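Local coordinates for glycosyl hydrolase family 2, TIM barrel domain protein (Faecalibacterium prausnitzii A2-165, PDB 6ED2) that probably hydrolyses beta-glucuronides as a gut bacterial beta-glucuronidase of glycosyl hydrolase family 2, at residues L413-I424 and Y452-L463. Numbering follows the deposited sequence.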
# COMPACT_ATOMS: atom_id res chain seq x y z
N LEU A 413 -32.19 24.66 19.94
CA LEU A 413 -33.00 23.70 20.68
C LEU A 413 -34.28 23.36 19.93
O LEU A 413 -34.72 22.20 19.93
CB LEU A 413 -33.31 24.27 22.06
CG LEU A 413 -34.15 23.39 22.99
CD1 LEU A 413 -33.43 22.09 23.34
CD2 LEU A 413 -34.48 24.19 24.25
N LYS A 414 -34.89 24.36 19.27
CA LYS A 414 -36.10 24.11 18.49
C LYS A 414 -35.85 23.06 17.40
O LYS A 414 -36.63 22.11 17.25
CB LYS A 414 -36.60 25.42 17.88
CG LYS A 414 -37.99 25.35 17.26
CD LYS A 414 -38.54 26.74 16.93
CE LYS A 414 -39.91 26.69 16.25
NZ LYS A 414 -39.80 26.29 14.82
N ASN A 415 -34.76 23.22 16.64
CA ASN A 415 -34.41 22.24 15.61
C ASN A 415 -34.05 20.89 16.23
O ASN A 415 -34.38 19.84 15.67
CB ASN A 415 -33.27 22.77 14.74
CG ASN A 415 -33.70 23.95 13.88
OD1 ASN A 415 -34.88 24.10 13.59
ND2 ASN A 415 -32.75 24.80 13.50
N HIS A 416 -33.39 20.91 17.39
CA HIS A 416 -33.04 19.66 18.06
C HIS A 416 -34.29 18.91 18.50
O HIS A 416 -34.39 17.69 18.32
CB HIS A 416 -32.12 19.98 19.24
CG HIS A 416 -31.38 18.81 19.79
ND1 HIS A 416 -30.22 18.95 20.53
CD2 HIS A 416 -31.63 17.48 19.73
CE1 HIS A 416 -29.80 17.76 20.91
NE2 HIS A 416 -30.63 16.84 20.44
N LYS A 417 -35.28 19.63 19.04
CA LYS A 417 -36.52 18.99 19.45
C LYS A 417 -37.25 18.38 18.25
O LYS A 417 -37.79 17.27 18.35
CB LYS A 417 -37.42 20.01 20.15
CG LYS A 417 -37.04 20.28 21.59
CD LYS A 417 -37.81 21.48 22.13
CE LYS A 417 -37.82 21.48 23.66
NZ LYS A 417 -38.45 22.71 24.24
N ALA A 418 -37.27 19.09 17.12
CA ALA A 418 -37.93 18.58 15.92
C ALA A 418 -37.26 17.31 15.41
O ALA A 418 -37.93 16.31 15.12
CB ALA A 418 -37.92 19.66 14.84
N ALA A 419 -35.93 17.35 15.28
CA ALA A 419 -35.19 16.17 14.87
C ALA A 419 -35.45 15.00 15.81
O ALA A 419 -35.68 13.86 15.36
CB ALA A 419 -33.69 16.50 14.80
N LEU A 420 -35.42 15.25 17.12
CA LEU A 420 -35.67 14.19 18.09
C LEU A 420 -37.07 13.63 17.94
O LEU A 420 -37.28 12.42 18.03
CB LEU A 420 -35.46 14.74 19.51
CG LEU A 420 -35.72 13.78 20.67
CD1 LEU A 420 -34.92 12.48 20.49
CD2 LEU A 420 -35.43 14.44 22.05
N THR A 421 -38.05 14.51 17.74
CA THR A 421 -39.43 14.07 17.60
C THR A 421 -39.57 13.19 16.37
O THR A 421 -40.17 12.11 16.42
CB THR A 421 -40.35 15.30 17.51
OG1 THR A 421 -40.24 16.06 18.73
CG2 THR A 421 -41.80 14.88 17.30
N ASP A 422 -39.02 13.64 15.24
CA ASP A 422 -39.11 12.89 14.00
C ASP A 422 -38.36 11.57 14.10
O ASP A 422 -38.85 10.53 13.66
CB ASP A 422 -38.60 13.75 12.84
CG ASP A 422 -39.61 14.83 12.44
OD1 ASP A 422 -40.77 14.68 12.85
OD2 ASP A 422 -39.27 15.81 11.75
N MET A 423 -37.18 11.58 14.73
CA MET A 423 -36.44 10.33 14.84
C MET A 423 -37.22 9.30 15.66
O MET A 423 -37.33 8.13 15.27
CB MET A 423 -35.06 10.56 15.46
CG MET A 423 -34.38 9.22 15.76
SD MET A 423 -32.75 9.33 16.52
CE MET A 423 -33.20 9.89 18.18
N ILE A 424 -37.77 9.72 16.80
CA ILE A 424 -38.47 8.75 17.64
C ILE A 424 -39.77 8.30 16.98
O ILE A 424 -40.12 7.11 17.02
CB ILE A 424 -38.69 9.32 19.05
CG1 ILE A 424 -37.34 9.41 19.77
CG2 ILE A 424 -39.70 8.45 19.83
CD1 ILE A 424 -37.45 9.78 21.24
N TYR A 452 -30.44 23.35 28.64
CA TYR A 452 -30.58 22.75 27.32
C TYR A 452 -30.96 21.27 27.43
O TYR A 452 -31.91 20.83 26.77
CB TYR A 452 -29.28 22.92 26.53
CG TYR A 452 -29.42 22.61 25.07
CD1 TYR A 452 -29.80 23.59 24.17
CD2 TYR A 452 -29.20 21.33 24.59
CE1 TYR A 452 -29.95 23.31 22.82
CE2 TYR A 452 -29.34 21.04 23.23
CZ TYR A 452 -29.72 22.03 22.36
OH TYR A 452 -29.88 21.75 21.03
N PHE A 453 -30.26 20.51 28.28
CA PHE A 453 -30.46 19.06 28.34
C PHE A 453 -31.82 18.70 28.92
O PHE A 453 -32.44 17.72 28.48
CB PHE A 453 -29.37 18.40 29.19
CG PHE A 453 -28.06 18.19 28.48
CD1 PHE A 453 -27.31 17.04 28.72
CD2 PHE A 453 -27.56 19.13 27.61
CE1 PHE A 453 -26.09 16.84 28.10
CE2 PHE A 453 -26.33 18.95 26.98
CZ PHE A 453 -25.60 17.81 27.22
N LYS A 454 -32.28 19.44 29.95
CA LYS A 454 -33.46 19.00 30.70
C LYS A 454 -34.68 18.84 29.80
O LYS A 454 -35.26 17.74 29.79
CB LYS A 454 -33.74 19.97 31.86
CG LYS A 454 -34.97 19.60 32.71
CD LYS A 454 -35.08 20.56 33.91
CE LYS A 454 -36.30 20.27 34.79
NZ LYS A 454 -37.29 21.36 34.54
N PRO A 455 -35.09 19.83 29.01
CA PRO A 455 -36.25 19.60 28.13
C PRO A 455 -36.00 18.54 27.07
O PRO A 455 -36.95 17.85 26.68
CB PRO A 455 -36.50 20.98 27.51
CG PRO A 455 -35.16 21.65 27.56
CD PRO A 455 -34.54 21.19 28.84
N LEU A 456 -34.75 18.34 26.62
CA LEU A 456 -34.50 17.33 25.59
C LEU A 456 -34.71 15.93 26.14
O LEU A 456 -35.36 15.10 25.50
CB LEU A 456 -33.08 17.44 25.06
CG LEU A 456 -32.93 18.35 23.85
CD1 LEU A 456 -31.47 18.46 23.57
CD2 LEU A 456 -33.69 17.81 22.65
N PHE A 457 -34.15 15.65 27.31
CA PHE A 457 -34.33 14.33 27.89
C PHE A 457 -35.77 14.10 28.31
O PHE A 457 -36.24 12.96 28.30
CB PHE A 457 -33.36 14.14 29.05
CG PHE A 457 -31.95 13.83 28.61
CD1 PHE A 457 -31.49 12.52 28.60
CD2 PHE A 457 -31.12 14.84 28.17
CE1 PHE A 457 -30.21 12.23 28.18
CE2 PHE A 457 -29.84 14.56 27.73
CZ PHE A 457 -29.38 13.24 27.74
N GLU A 458 -36.48 15.16 28.68
CA GLU A 458 -37.90 15.00 29.01
C GLU A 458 -38.70 14.65 27.76
O GLU A 458 -39.54 13.74 27.77
CB GLU A 458 -38.44 16.27 29.68
CG GLU A 458 -38.42 16.21 31.22
CD GLU A 458 -38.34 17.60 31.93
OE1 GLU A 458 -37.92 17.63 33.12
OE2 GLU A 458 -38.70 18.65 31.33
N LEU A 459 -38.44 15.37 26.66
CA LEU A 459 -39.09 15.06 25.38
C LEU A 459 -38.86 13.60 24.97
O LEU A 459 -39.80 12.91 24.56
CB LEU A 459 -38.60 16.02 24.31
CG LEU A 459 -39.30 15.95 22.95
CD1 LEU A 459 -40.82 16.18 23.10
CD2 LEU A 459 -38.66 16.95 21.98
N ALA A 460 -37.62 13.12 25.08
CA ALA A 460 -37.33 11.75 24.68
C ALA A 460 -38.09 10.74 25.52
O ALA A 460 -38.49 9.68 25.02
CB ALA A 460 -35.82 11.46 24.76
N ARG A 461 -38.28 11.04 26.80
CA ARG A 461 -39.11 10.18 27.63
C ARG A 461 -40.56 10.21 27.16
O ARG A 461 -41.19 9.16 26.98
CB ARG A 461 -38.99 10.60 29.09
CG ARG A 461 -39.98 9.95 30.04
CD ARG A 461 -39.60 10.26 31.47
NE ARG A 461 -38.54 9.38 31.96
CZ ARG A 461 -37.73 9.67 32.98
NH1 ARG A 461 -37.84 10.83 33.62
NH2 ARG A 461 -36.81 8.79 33.37
N ARG A 462 -41.11 11.41 26.94
CA ARG A 462 -42.52 11.55 26.56
C ARG A 462 -42.81 10.88 25.22
O ARG A 462 -43.88 10.28 25.05
CB ARG A 462 -42.92 13.02 26.46
CG ARG A 462 -42.96 13.80 27.74
CD ARG A 462 -43.12 15.27 27.37
NE ARG A 462 -43.18 16.16 28.51
CZ ARG A 462 -43.59 17.42 28.43
NH1 ARG A 462 -43.97 17.91 27.24
NH2 ARG A 462 -43.63 18.20 29.51
N LEU A 463 -41.91 11.03 24.25
CA LEU A 463 -42.19 10.57 22.89
C LEU A 463 -42.20 9.05 22.77
O LEU A 463 -42.86 8.51 21.88
CB LEU A 463 -41.17 11.12 21.91
CG LEU A 463 -41.21 12.59 21.58
CD1 LEU A 463 -39.87 12.92 20.94
CD2 LEU A 463 -42.38 12.88 20.65
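His416 meets helical segment 452-463 with both edge and face. At the edge, in the ring plane, His416 ND1 shares a hydrogen bond with Tyr452 OH (2.9 Å), in which either partner could be the donor. Over one face lies Leu456, whose CD1 sits 3.4 Å from the centroid of the His416 ring as a CH-pi contact. The tyrosine ring is treated likewise: with CG swung anti to the backbone N (chi1 -180°), Leu413 sets its CD1 over one face of Tyr452. The two helices are neighbours in the outer layer of the TIM barrel, the segments nearly parallel at 22°, and strand 433-440 lies between them in the chain. Knobs-into-holes packing carries the contact onward: Leu456 fits among Leu413, His416, Lys417 and Leu420, while Leu420 answers among Leu456, Leu459, Ala460 and Leu463. Farther along, Ile424 CG2 rests 3.7 Å from Leu463 CB. Were His416 an alanine, Tyr452 OH would be likely to lose this partner and a gap to open beside Leu456. Behind this layer, His416 NE2 makes a weak hydrogen bond to Leu438 O of the barrel strand; the Tyr452 ring also meets that of Phe404.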